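Local structure of SPI-1 type 3 secretion system pilotin (Salmonella typhimurium, 6XFJ) at residues E47-T52 against E77-L82; L31-E36 against Q70-A75; H37-Y40 against E45-E48. The protein acts as a pilot protein required for proper outer-membrane localization of the secretin InvG in the type III secretion system that injects effectors into host cells. One frame throughout, in Å; residues are numbered along the deposited sequence.

Contact 1: E47-T52 against E77-L82; sequences EEQLMT and ERLQAL. With CD (cadmium ion), chain P.
L79 reaches from helix 68-80 onto helix 44-59 and sets its two methyl groups against the backbone turn at Q49 and L50. L79 CD1 goes deepest, 3.7 Å from L50 N. It lies close to Q49 C and L50 CA too, with L50 CB a little farther off, so the methyl rests chiefly on main chain. L50 is buried, and its CB also backs onto Y40, which also touches L79. Towards solvent the packing slackens. L79 CD2 meets the aliphatic base of Q49, with 4.0 Å between L79 CD2 and Q49 CB, and the amide oxygen of Q49 is equally far. The Q49 chain runs out extended beyond CG (chi2 -180°), which carries its amide along the solvent side. Further round the helix, E48 turns clear of L79 and grips a cadmium ion with both carboxylate oxygens, OE1 at 2.4 Å and OE2 at 2.3 Å, while M51 packs on S15 of the second subunit. Between the segments the join is van der Waals packing of one leucine on backbone and side-chain atoms. Shape and burial therefore hold L79 against Q49 and L50, whereas the neighbouring R78 makes a polar tie, a salt bridge to E60.

Contact 2: L31-E36 against Q70-A75; sequences LTFFQE and QTLLAA
F33 and L72 meet at the centre of this buried contact, where helix 25-36 passes helix 68-80 with their local axes 10.0 Å apart and running in broadly the same direction, 32° from parallel. The F33 side chain has CG anti to the backbone N (chi1 173°), which swings the ring across the gap and turns one face to the partner helix. L72 CB sits over that face, 3.8 Å from the centroid of the F33 ring and close to the ring normal, a CH-pi contact. The same ring also spans main chain, with F33 CE1 3.7 Å from L72 O, and at that end it reaches L73, whose CD1 is 4.3 Å from F33 CE1. L72 keeps CG beside its own backbone N (chi1 -73°), and its CD1 methyl is thereby carried past the ring to lie 4.0 Å from F33 CB. Further on, L72 CD1 approaches the neighbouring ring, 4.1 Å from F34 CE2. The two phenylalanines are themselves fitted together: F33 CD2 stands over the centre of one F34 face, so the leucine packs against a pair of rings already turned across each other. H37 stacks on F33 and also touches L73, while L50 of helix 44-59 packs against F33. Among the polar bonds nearby are E36 OE1 to Y69 OH and Q70 to Q70 of the second subunit. Inside, the F33 ring meets aliphatic carbon and main-chain atoms of L72 and L73; the contact is mainly hydrophobic, held by apolar packing and one CH-pi contact.

Contact 3: H37-Y40 against E45-E48; sequences HPQY and EDEE. With CD (cadmium ion), chain P; NA (sodium ion), chain V.
A tight corner between two consecutive helices, polar on its outer side and aromatic inside, folds Q39 and Y40 of helix 39-42 back against D46 and E47 in the first turns of helix 44-59. On the outer side, Q39 NE2 donates to D46 OD2 over 2.8 Å, a fairly straight bond (159° at the hydrogen). It arrives on the anti side of the carboxylate and somewhat out of its plane, while the acceptor lies near the plane of the amide. A bend at chi2 (55°) brings the amide of Q39 round to D46, and its OE1 is held by R42 NE. D46 OD2 also binds a sodium ion at 2.2 Å, with OD1 a longer 3.0 Å from the metal. Further in, the buried Y40 ring turns an edge to the main chain, its CE1 3.5 Å from D46 O. E47 bends so that its OE1 lies 3.2 Å from Y40 CB, its carboxylate plane turned steeply to the ring. The phenol hydroxyl of Y40 is hydrogen-bonded to H76 ND1 on helix 68-80. On the outer side of helix 44-59, E45 OE2 binds the cadmium ion at 2.3 Å and thus shares it with E48. Cadmium probably offsets the repulsion between the carboxylates of E45 and E48, and the sodium ion with Q39 NE2 probably balances the charge of D46.

Overall arrangement
From the N terminus of this C-terminal part of the lipoprotein, helix 25-36 supplies the first side of contact 2, and the chain then turns into 37-40. Contact 3 closes first, a small loop between helix 39-42 and the start of helix 44-59, nested within the larger loop of contact 2. Contact 1 opens on 47-52, overlapping contact 3 at E47 and E48. When the chain returns in helix 68-80, 70-75 closes contact 2 and 77-82 then closes contact 1, so these two loops cross. L50 packs on F33, F34 and A75, and Y40 on L50 and L79, joining all three contacts into one packed body of four helices. Each contact also touches the second subunit.

Contact 1: E47-T52 against E77-L82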
loop_
_atom_site.group_PDB
_atom_site.type_symbol
_atom_site.label_atom_id
_atom_site.label_comp_id
_atom_site.label_asym_id
_atom_site.label_seq_id
_atom_site.Cartn_x
_atom_site.Cartn_y
_atom_site.Cartn_z
ATOM N N GLU B 47 20.157 -2.905 7.411
ATOM C CA GLU B 47 19.067 -1.990 7.014
ATOM C C GLU B 47 19.392 -1.357 5.672
ATOM O O GLU B 47 18.501 -1.197 4.862
ATOM C CB GLU B 47 18.828 -0.940 8.091
ATOM C CG GLU B 47 17.734 0.047 7.752
ATOM C CD GLU B 47 16.334 -0.562 7.560
ATOM O OE1 GLU B 47 16.174 -1.759 7.759
ATOM O OE2 GLU B 47 15.378 0.193 7.204
ATOM N N GLU B 48 20.675 -1.060 5.438
ATOM C CA GLU B 48 21.096 -0.451 4.159
ATOM C C GLU B 48 20.818 -1.479 3.073
ATOM O O GLU B 48 20.316 -1.096 1.973
ATOM C CB GLU B 48 22.586 -0.121 4.144
ATOM C CG GLU B 48 23.034 1.066 4.984
ATOM C CD GLU B 48 24.547 1.286 5.069
ATOM O OE1 GLU B 48 25.292 0.622 4.314
ATOM O OE2 GLU B 48 24.949 2.159 5.839
ATOM N N GLN B 49 21.193 -2.729 3.292
ATOM C CA GLN B 49 20.952 -3.798 2.331
ATOM C C GLN B 49 19.454 -3.938 2.091
ATOM O O GLN B 49 19.062 -4.119 0.951
ATOM C CB GLN B 49 21.596 -5.117 2.714
ATOM C CG GLN B 49 23.116 -5.077 2.700
ATOM C CD GLN B 49 23.681 -6.425 3.083
ATOM O OE1 GLN B 49 23.088 -7.466 2.819
ATOM N NE2 GLN B 49 24.845 -6.424 3.710
ATOM N N LEU B 50 18.644 -3.912 3.148
ATOM C CA LEU B 50 17.194 -4.034 2.949
ATOM C C LEU B 50 16.640 -2.875 2.117
ATOM O O LEU B 50 15.826 -3.120 1.244
ATOM C CB LEU B 50 16.517 -4.092 4.317
ATOM C CG LEU B 50 15.013 -4.244 4.226
ATOM C CD1 LEU B 50 14.662 -5.632 3.786
ATOM C CD2 LEU B 50 14.441 -3.949 5.611
ATOM N N MET B 51 17.037 -1.638 2.431
ATOM C CA MET B 51 16.546 -0.466 1.684
ATOM C C MET B 51 16.981 -0.573 0.195
ATOM O O MET B 51 16.185 -0.247 -0.699
ATOM C CB MET B 51 17.007 0.860 2.299
ATOM C CG MET B 51 16.357 1.163 3.618
ATOM S SD MET B 51 14.544 1.267 3.538
ATOM C CE MET B 51 14.067 -0.411 3.997
ATOM N N THR B 52 18.196 -1.032 -0.116
ATOM C CA THR B 52 18.594 -1.256 -1.531
ATOM C C THR B 52 17.654 -2.285 -2.175
ATOM O O THR B 52 17.143 -2.014 -3.319
ATOM C CB THR B 52 20.030 -1.768 -1.603
ATOM O OG1 THR B 52 20.824 -0.712 -1.061
ATOM C CG2 THR B 52 20.474 -2.125 -3.004
ATOM N N GLU B 77 13.161 -11.289 1.977
ATOM C CA GLU B 77 13.318 -12.656 1.438
ATOM C C GLU B 77 14.369 -12.704 0.352
ATOM O O GLU B 77 15.095 -13.683 0.258
ATOM C CB GLU B 77 11.969 -13.172 0.936
ATOM C CG GLU B 77 10.976 -13.462 2.041
ATOM C CD GLU B 77 9.631 -14.044 1.639
ATOM O OE1 GLU B 77 9.571 -14.696 0.668
ATOM O OE2 GLU B 77 8.686 -13.899 2.406
ATOM N N ARG B 78 14.449 -11.654 -0.458
ATOM C CA ARG B 78 15.495 -11.622 -1.484
ATOM C C ARG B 78 16.883 -11.595 -0.786
ATOM O O ARG B 78 17.830 -12.264 -1.271
ATOM C CB ARG B 78 15.348 -10.440 -2.445
ATOM C CG ARG B 78 14.136 -10.557 -3.355
ATOM C CD ARG B 78 13.994 -9.349 -4.267
ATOM N NE ARG B 78 12.817 -9.452 -5.110
ATOM C CZ ARG B 78 12.568 -8.684 -6.163
ATOM N NH1 ARG B 78 13.432 -7.743 -6.508
ATOM N NH2 ARG B 78 11.438 -8.844 -6.830
ATOM N N LEU B 79 17.037 -10.833 0.297
ATOM C CA LEU B 79 18.292 -10.833 1.075
ATOM C C LEU B 79 18.563 -12.243 1.588
ATOM O O LEU B 79 19.721 -12.652 1.548
ATOM C CB LEU B 79 18.206 -9.879 2.259
ATOM C CG LEU B 79 18.323 -8.406 1.912
ATOM C CD1 LEU B 79 18.420 -7.569 3.178
ATOM C CD2 LEU B 79 19.547 -8.172 1.042
ATOM N N GLN B 80 17.550 -12.918 2.139
ATOM C CA GLN B 80 17.781 -14.248 2.720
ATOM C C GLN B 80 18.180 -15.252 1.641
ATOM O O GLN B 80 18.868 -16.227 1.995
ATOM C CB GLN B 80 16.523 -14.698 3.452
ATOM C CG GLN B 80 16.244 -13.911 4.721
ATOM C CD GLN B 80 15.330 -14.625 5.680
ATOM O OE1 GLN B 80 15.545 -14.629 6.891
ATOM N NE2 GLN B 80 14.311 -15.253 5.137
ATOM N N ALA B 81 17.730 -15.084 0.398
ATOM C CA ALA B 81 17.862 -16.110 -0.662
ATOM C C ALA B 81 19.188 -15.942 -1.374
ATOM O O ALA B 81 19.460 -16.789 -2.254
ATOM C CB ALA B 81 16.744 -16.047 -1.663
ATOM N N LEU B 82 19.991 -14.928 -1.022
ATOM C CA LEU B 82 21.319 -14.715 -1.654
ATOM C C LEU B 82 22.283 -15.833 -1.239
ATOM O O LEU B 82 23.292 -16.007 -1.990
ATOM C CB LEU B 82 21.855 -13.326 -1.279
ATOM C CG LEU B 82 21.312 -12.181 -2.132
ATOM C CD1 LEU B 82 21.507 -10.844 -1.428
ATOM C CD2 LEU B 82 21.967 -12.169 -3.520
HETATM CD CD CD P . 27.150 1.717 5.287
HETATM O O HOH W 1 26.829 3.527 3.787
#

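Contact 2: L31-E36 against Q70-A75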
loop_
_atom_site.group_PDB
_atom_site.type_symbol
_atom_site.label_atom_id
_atom_site.label_comp_id
_atom_site.label_asym_id
_atom_site.label_seq_id
_atom_site.Cartn_x
_atom_site.Cartn_y
_atom_site.Cartn_z
ATOM N N LEU B 31 5.652 -0.338 10.338
ATOM C CA LEU B 31 5.971 -0.584 11.763
ATOM C C LEU B 31 5.811 -2.085 12.049
ATOM O O LEU B 31 6.693 -2.665 12.736
ATOM C CB LEU B 31 5.077 0.277 12.651
ATOM C CG LEU B 31 5.379 0.129 14.129
ATOM C CD1 LEU B 31 6.789 0.524 14.473
ATOM C CD2 LEU B 31 4.425 0.968 14.949
ATOM N N THR B 32 4.740 -2.724 11.568
ATOM C CA THR B 32 4.544 -4.178 11.776
ATOM C C THR B 32 5.760 -4.947 11.270
ATOM O O THR B 32 6.324 -5.799 11.977
ATOM C CB THR B 32 3.269 -4.677 11.097
ATOM O OG1 THR B 32 2.172 -3.996 11.715
ATOM C CG2 THR B 32 3.057 -6.171 11.265
ATOM N N PHE B 33 6.200 -4.637 10.061
ATOM C CA PHE B 33 7.332 -5.358 9.452
ATOM C C PHE B 33 8.559 -5.223 10.358
ATOM O O PHE B 33 9.202 -6.222 10.668
ATOM C CB PHE B 33 7.636 -4.777 8.063
ATOM C CG PHE B 33 8.896 -5.388 7.527
ATOM C CD1 PHE B 33 8.877 -6.621 6.907
ATOM C CD2 PHE B 33 10.123 -4.791 7.779
ATOM C CE1 PHE B 33 10.064 -7.206 6.486
ATOM C CE2 PHE B 33 11.310 -5.364 7.325
ATOM C CZ PHE B 33 11.259 -6.574 6.708
ATOM N N PHE B 34 8.887 -4.009 10.805
ATOM C CA PHE B 34 10.133 -3.798 11.588
ATOM C C PHE B 34 10.015 -4.415 12.978
ATOM O O PHE B 34 10.980 -4.979 13.438
ATOM C CB PHE B 34 10.536 -2.327 11.577
ATOM C CG PHE B 34 11.163 -1.981 10.254
ATOM C CD1 PHE B 34 12.405 -2.496 9.905
ATOM C CD2 PHE B 34 10.476 -1.228 9.317
ATOM C CE1 PHE B 34 12.978 -2.213 8.667
ATOM C CE2 PHE B 34 11.036 -0.997 8.080
ATOM C CZ PHE B 34 12.264 -1.496 7.761
ATOM N N GLN B 35 8.814 -4.403 13.556
ATOM C CA GLN B 35 8.613 -5.065 14.874
ATOM C C GLN B 35 8.862 -6.569 14.733
ATOM O O GLN B 35 9.373 -7.172 15.699
ATOM C CB GLN B 35 7.231 -4.753 15.448
ATOM C CG GLN B 35 7.106 -3.286 15.827
ATOM C CD GLN B 35 5.702 -2.906 16.240
ATOM O OE1 GLN B 35 4.726 -3.509 15.794
ATOM N NE2 GLN B 35 5.579 -1.889 17.089
ATOM N N GLU B 36 8.500 -7.158 13.590
ATOM C CA GLU B 36 8.634 -8.618 13.294
ATOM C C GLU B 36 10.098 -8.942 12.909
ATOM O O GLU B 36 10.425 -10.124 12.834
ATOM C CB GLU B 36 7.704 -9.037 12.138
ATOM C CG GLU B 36 6.236 -9.152 12.471
ATOM C CD GLU B 36 5.359 -9.366 11.244
ATOM O OE1 GLU B 36 5.926 -9.344 10.112
ATOM O OE2 GLU B 36 4.116 -9.584 11.411
ATOM N N GLN B 70 4.162 -6.095 2.003
ATOM C CA GLN B 70 4.493 -7.183 1.043
ATOM C C GLN B 70 5.842 -6.889 0.357
ATOM O O GLN B 70 6.601 -7.805 0.146
ATOM C CB GLN B 70 3.420 -7.278 -0.023
ATOM C CG GLN B 70 2.110 -7.807 0.569
ATOM C CD GLN B 70 0.858 -7.434 -0.178
ATOM O OE1 GLN B 70 0.899 -6.803 -1.221
ATOM N NE2 GLN B 70 -0.322 -7.774 0.385
ATOM N N THR B 71 6.112 -5.615 0.082
ATOM C CA THR B 71 7.385 -5.290 -0.605
ATOM C C THR B 71 8.561 -5.260 0.347
ATOM O O THR B 71 9.657 -5.658 -0.057
ATOM C CB THR B 71 7.224 -4.031 -1.418
ATOM O OG1 THR B 71 6.771 -2.969 -0.618
ATOM C CG2 THR B 71 6.283 -4.261 -2.583
ATOM N N LEU B 72 8.411 -4.824 1.579
ATOM C CA LEU B 72 9.470 -5.004 2.607
ATOM C C LEU B 72 9.773 -6.491 2.786
ATOM O O LEU B 72 10.905 -6.896 2.898
ATOM C CB LEU B 72 9.090 -4.321 3.916
ATOM C CG LEU B 72 9.154 -2.805 3.941
ATOM C CD1 LEU B 72 8.459 -2.236 5.137
ATOM C CD2 LEU B 72 10.619 -2.317 3.898
ATOM N N LEU B 73 8.703 -7.289 2.883
ATOM C CA LEU B 73 8.892 -8.732 3.132
ATOM C C LEU B 73 9.612 -9.359 1.920
ATOM O O LEU B 73 10.503 -10.146 2.107
ATOM C CB LEU B 73 7.541 -9.385 3.388
ATOM C CG LEU B 73 7.585 -10.804 3.942
ATOM C CD1 LEU B 73 8.222 -10.873 5.302
ATOM C CD2 LEU B 73 6.192 -11.367 4.017
ATOM N N ALA B 74 9.199 -8.987 0.703
ATOM C CA ALA B 74 9.916 -9.442 -0.515
ATOM C C ALA B 74 11.398 -9.043 -0.487
ATOM O O ALA B 74 12.242 -9.885 -0.809
ATOM C CB ALA B 74 9.247 -8.934 -1.752
ATOM N N ALA B 75 11.687 -7.830 -0.067
ATOM C CA ALA B 75 13.083 -7.352 0.018
ATOM C C ALA B 75 13.866 -8.203 1.023
ATOM O O ALA B 75 14.970 -8.662 0.697
ATOM C CB ALA B 75 13.076 -5.898 0.373
#

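Contact 3: H37-Y40 against E45-E48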
loop_
_atom_site.group_PDB
_atom_site.type_symbol
_atom_site.label_atom_id
_atom_site.label_comp_id
_atom_site.label_asym_id
_atom_site.label_seq_id
_atom_site.Cartn_x
_atom_site.Cartn_y
_atom_site.Cartn_z
ATOM N N HIS B 37 10.898 -7.929 12.532
ATOM C CA HIS B 37 12.272 -8.146 12.001
ATOM C C HIS B 37 13.244 -7.196 12.684
ATOM O O HIS B 37 13.899 -6.404 11.991
ATOM C CB HIS B 37 12.274 -7.985 10.476
ATOM C CG HIS B 37 11.353 -8.910 9.766
ATOM N ND1 HIS B 37 9.990 -8.617 9.581
ATOM C CD2 HIS B 37 11.582 -10.097 9.151
ATOM C CE1 HIS B 37 9.422 -9.625 8.918
ATOM N NE2 HIS B 37 10.372 -10.544 8.647
ATOM N N PRO B 38 13.495 -7.358 13.998
ATOM C CA PRO B 38 14.306 -6.413 14.760
ATOM C C PRO B 38 15.796 -6.436 14.415
ATOM O O PRO B 38 16.513 -5.535 14.837
ATOM C CB PRO B 38 14.096 -6.872 16.207
ATOM C CG PRO B 38 13.708 -8.331 16.088
ATOM C CD PRO B 38 12.882 -8.391 14.819
ATOM N N GLN B 39 16.259 -7.441 13.681
ATOM C CA GLN B 39 17.659 -7.422 13.144
ATOM C C GLN B 39 17.963 -6.115 12.396
ATOM O O GLN B 39 19.101 -5.617 12.425
ATOM C CB GLN B 39 17.938 -8.638 12.258
ATOM C CG GLN B 39 19.356 -8.715 11.728
ATOM C CD GLN B 39 20.454 -8.660 12.776
ATOM O OE1 GLN B 39 20.307 -9.123 13.928
ATOM N NE2 GLN B 39 21.584 -8.096 12.353
ATOM N N TYR B 40 16.985 -5.561 11.710
ATOM C CA TYR B 40 17.174 -4.314 10.941
ATOM C C TYR B 40 17.382 -3.091 11.833
ATOM O O TYR B 40 17.867 -2.076 11.314
ATOM C CB TYR B 40 16.060 -4.149 9.918
ATOM C CG TYR B 40 16.101 -5.277 8.931
ATOM C CD1 TYR B 40 17.171 -5.383 8.055
ATOM C CD2 TYR B 40 15.080 -6.200 8.824
ATOM C CE1 TYR B 40 17.234 -6.425 7.151
ATOM C CE2 TYR B 40 15.116 -7.224 7.887
ATOM C CZ TYR B 40 16.217 -7.360 7.063
ATOM O OH TYR B 40 16.264 -8.394 6.154
ATOM N N GLU B 45 24.189 -1.887 8.670
ATOM C CA GLU B 45 24.542 -2.505 7.375
ATOM C C GLU B 45 23.353 -3.323 6.851
ATOM O O GLU B 45 23.042 -3.190 5.675
ATOM C CB GLU B 45 25.838 -3.301 7.546
ATOM C CG GLU B 45 27.048 -2.350 7.629
ATOM C CD GLU B 45 27.282 -1.489 6.386
ATOM O OE1 GLU B 45 27.307 -2.085 5.256
ATOM O OE2 GLU B 45 27.405 -0.220 6.538
ATOM N N ASP B 46 22.669 -4.068 7.720
ATOM C CA ASP B 46 21.550 -4.903 7.217
ATOM C C ASP B 46 20.409 -4.015 6.717
ATOM O O ASP B 46 19.758 -4.370 5.753
ATOM C CB ASP B 46 21.074 -5.878 8.282
ATOM C CG ASP B 46 22.027 -7.036 8.557
ATOM O OD1 ASP B 46 22.990 -7.232 7.772
ATOM O OD2 ASP B 46 21.789 -7.756 9.534
ATOM N N GLU B 47 20.157 -2.905 7.411
ATOM C CA GLU B 47 19.067 -1.990 7.014
ATOM C C GLU B 47 19.392 -1.357 5.672
ATOM O O GLU B 47 18.501 -1.197 4.862
ATOM C CB GLU B 47 18.828 -0.940 8.091
ATOM C CG GLU B 47 17.734 0.047 7.752
ATOM C CD GLU B 47 16.334 -0.562 7.560
ATOM O OE1 GLU B 47 16.174 -1.759 7.759
ATOM O OE2 GLU B 47 15.378 0.193 7.204
ATOM N N GLU B 48 20.675 -1.060 5.438
ATOM C CA GLU B 48 21.096 -0.451 4.159
ATOM C C GLU B 48 20.818 -1.479 3.073
ATOM O O GLU B 48 20.316 -1.096 1.973
ATOM C CB GLU B 48 22.586 -0.121 4.144
ATOM C CG GLU B 48 23.034 1.066 4.984
ATOM C CD GLU B 48 24.547 1.286 5.069
ATOM O OE1 GLU B 48 25.292 0.622 4.314
ATOM O OE2 GLU B 48 24.949 2.159 5.839
HETATM CD CD CD P . 27.150 1.717 5.287
HETATM NA NA NA V . 23.342 -9.239 9.941
HETATM O O HOH W 1 26.829 3.527 3.787
#